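Thioredoxin reductase (Streptomyces clavuligerus, PDB 4NTD) is the FAD-containing oxidoreductase HlmI, which catalyses disulfide-bond formation in natural products and is probably linked to holomycin. Local coordinates at residues Leu175-Thr180 and Arg186-Leu191. Residues are numbered along the deposited sequence; the frame is centred on the assembly and turned at random.
Sequences LGVLGT and RHALLL. With GSH (glutathione), chain B.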
loop_
_atom_site.group_PDB
_atom_site.type_symbol
_atom_site.label_atom_id
_atom_site.label_comp_id
_atom_site.label_asym_id
_atom_site.label_seq_id
_atom_site.Cartn_x
_atom_site.Cartn_y
_atom_site.Cartn_z
ATOM N N LEU A 175 -29.119 -10.795 3.571
ATOM C CA LEU A 175 -28.176 -10.173 4.498
ATOM C C LEU A 175 -28.905 -9.317 5.525
ATOM O O LEU A 175 -29.907 -8.675 5.209
ATOM C CB LEU A 175 -27.178 -9.294 3.740
ATOM C CG LEU A 175 -26.527 -9.886 2.490
ATOM C CD1 LEU A 175 -25.524 -8.900 1.910
ATOM C CD2 LEU A 175 -25.861 -11.220 2.788
ATOM N N GLY A 176 -28.394 -9.311 6.752
ATOM C CA GLY A 176 -28.915 -8.444 7.805
ATOM C C GLY A 176 -27.845 -7.498 8.315
ATOM O O GLY A 176 -26.651 -7.787 8.210
ATOM N N VAL A 177 -28.277 -6.360 8.852
ATOM C CA VAL A 177 -27.388 -5.411 9.521
ATOM C C VAL A 177 -27.986 -5.062 10.880
ATOM O O VAL A 177 -29.151 -4.681 10.960
ATOM C CB VAL A 177 -27.212 -4.115 8.704
ATOM C CG1 VAL A 177 -26.261 -3.156 9.412
ATOM C CG2 VAL A 177 -26.709 -4.434 7.302
ATOM N N LEU A 178 -27.195 -5.194 11.944
ATOM C CA LEU A 178 -27.665 -4.845 13.288
ATOM C C LEU A 178 -27.434 -3.364 13.566
ATOM O O LEU A 178 -26.356 -2.838 13.292
ATOM C CB LEU A 178 -26.955 -5.681 14.356
ATOM C CG LEU A 178 -26.973 -7.203 14.188
ATOM C CD1 LEU A 178 -26.325 -7.863 15.395
ATOM C CD2 LEU A 178 -28.388 -7.729 13.993
ATOM N N GLY A 179 -28.444 -2.700 14.125
ATOM C CA GLY A 179 -28.353 -1.274 14.446
ATOM C C GLY A 179 -27.658 -1.017 15.772
ATOM O O GLY A 179 -28.243 -0.430 16.684
ATOM N N THR A 180 -26.400 -1.444 15.863
ATOM C CA THR A 180 -25.619 -1.365 17.098
ATOM C C THR A 180 -24.551 -0.268 17.050
ATOM O O THR A 180 -23.774 -0.110 17.996
ATOM C CB THR A 180 -24.933 -2.716 17.382
ATOM O OG1 THR A 180 -24.153 -3.106 16.244
ATOM C CG2 THR A 180 -25.969 -3.794 17.669
ATOM N N ARG A 186 -25.466 3.586 6.908
ATOM C CA ARG A 186 -24.560 3.640 5.759
ATOM C C ARG A 186 -24.058 2.246 5.378
ATOM O O ARG A 186 -23.870 1.950 4.196
ATOM C CB ARG A 186 -23.382 4.587 6.023
ATOM C CG ARG A 186 -23.755 6.063 5.980
ATOM C CD ARG A 186 -22.544 6.981 6.099
ATOM N NE ARG A 186 -22.235 7.677 4.846
ATOM C CZ ARG A 186 -21.433 7.223 3.880
ATOM N NH1 ARG A 186 -20.822 6.045 3.976
ATOM N NH2 ARG A 186 -21.242 7.964 2.794
ATOM N N HIS A 187 -23.863 1.384 6.375
ATOM C CA HIS A 187 -23.402 0.017 6.123
ATOM C C HIS A 187 -24.436 -0.803 5.348
ATOM O O HIS A 187 -24.079 -1.556 4.441
ATOM C CB HIS A 187 -23.034 -0.687 7.436
ATOM C CG HIS A 187 -21.875 -1.623 7.311
ATOM N ND1 HIS A 187 -20.635 -1.211 6.873
ATOM C CD2 HIS A 187 -21.759 -2.945 7.579
ATOM C CE1 HIS A 187 -19.807 -2.240 6.869
ATOM N NE2 HIS A 187 -20.464 -3.303 7.294
ATOM N N ALA A 188 -25.712 -0.654 5.699
ATOM C CA ALA A 188 -26.791 -1.329 4.973
ATOM C C ALA A 188 -26.873 -0.851 3.521
ATOM O O ALA A 188 -27.060 -1.655 2.604
ATOM C CB ALA A 188 -28.124 -1.118 5.678
ATOM N N LEU A 189 -26.725 0.456 3.319
ATOM C CA LEU A 189 -26.738 1.033 1.975
ATOM C C LEU A 189 -25.553 0.527 1.147
ATOM O O LEU A 189 -25.695 0.249 -0.042
ATOM C CB LEU A 189 -26.730 2.564 2.047
ATOM C CG LEU A 189 -27.950 3.206 2.718
ATOM C CD1 LEU A 189 -27.706 4.685 2.967
ATOM C CD2 LEU A 189 -29.208 2.992 1.889
ATOM N N LEU A 190 -24.394 0.397 1.788
ATOM C CA LEU A 190 -23.204 -0.170 1.149
ATOM C C LEU A 190 -23.422 -1.631 0.742
ATOM O O LEU A 190 -23.086 -2.028 -0.375
ATOM C CB LEU A 190 -21.996 -0.045 2.088
ATOM C CG LEU A 190 -20.660 -0.676 1.680
ATOM C CD1 LEU A 190 -20.175 -0.144 0.339
ATOM C CD2 LEU A 190 -19.627 -0.417 2.766
ATOM N N LEU A 191 -24.003 -2.423 1.643
ATOM C CA LEU A 191 -24.234 -3.848 1.385
ATOM C C LEU A 191 -25.239 -4.122 0.260
ATOM O O LEU A 191 -25.216 -5.200 -0.339
ATOM C CB LEU A 191 -24.663 -4.566 2.669
ATOM C CG LEU A 191 -23.515 -4.816 3.650
ATOM C CD1 LEU A 191 -24.040 -5.084 5.052
ATOM C CD2 LEU A 191 -22.649 -5.978 3.181
HETATM N N1 GSH B . -14.583 2.674 6.570
HETATM C CA1 GSH B . -15.867 2.805 5.877
HETATM C C1 GSH B . -16.331 4.267 6.027
HETATM O O11 GSH B . -16.917 4.558 7.099
HETATM O O12 GSH B . -16.100 5.058 5.078
HETATM C CB1 GSH B . -16.940 1.956 6.515
HETATM C CG1 GSH B . -17.547 0.951 5.537
HETATM C CD1 GSH B . -16.497 -0.105 5.201
HETATM O OE1 GSH B . -15.884 -0.087 4.135
HETATM N N2 GSH B . -16.416 -1.080 6.111
HETATM C CA2 GSH B . -15.462 -2.189 6.013
HETATM C C2 GSH B . -14.185 -1.713 6.565
HETATM O O2 GSH B . -14.055 -0.680 7.224
HETATM C CB2 GSH B . -14.912 -2.422 4.605
HETATM S SG2 GSH B . -14.912 -4.096 3.847
HETATM N N3 GSH B . -13.226 -2.488 6.095
HETATM C CA3 GSH B . -11.880 -2.145 6.278
HETATM C C3 GSH B . -11.016 -3.130 7.110
HETATM O O31 GSH B . -11.490 -4.379 7.398
HETATM O O32 GSH B . -9.817 -2.790 7.477
#
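Leu175 opens the contact from the strand: its CD1 reaches to within 4.3 Å of CD2 of Leu191, a loose methyl-to-methyl touch where the last helical turn passes over the start of the strand. Gly176 adds no side chain to this packing, and its backbone pairs instead with Thr252 and Phe254 of the neighbouring strand. Val177 then does most of the work. With its CG1 anti to the backbone N (chi1 -179°), the other methyl, CG2, lies anti to the carbonyl carbon and packs against Ala188 and Leu191, three residues apart on the helix. CG2 of Val177 sits 3.6 Å from CD1 of Leu191, the two side chains meeting at a slant, and 3.9 Å from CA of Ala188. With only a methyl at Ala188, Val177 reaches the helix backbone itself; CB of Ala188 is 4.0 Å from CG2 of Val177. The strand ends at Leu178, whose side chain packs on Val253 and Val255, and Gly179 centres an inverse gamma turn.

These buried, wholly apolar touches press the helix against the sheet, while other residues of the same helix serve the ligand. The imidazole of His187 presents its edge to glutathione, CE1 lying 3.7 Å from N2, while NE2 hydrogen-bonds to the carbonyl O of His161, which helps to fix the ring's rotation. Leu190 adds CD2, 3.7 Å from CG1 of glutathione.

The axes of strand 175-178 and helix segment 186-191 run nearly antiparallel (166°), 8.8 Å apart at closest approach, as expected for the first half of a beta-alpha-beta crossover in a Rossmann-type domain. Strand 175-178 lies between parallel strands 252-254 and 198-201, and helix 184-191 leads on to the latter. Phe254 of strand 252-254 and Pro163 of helix 163-166 also touch Leu191, while Leu189 packs on helix 209-217 and on Val328 of the second subunit.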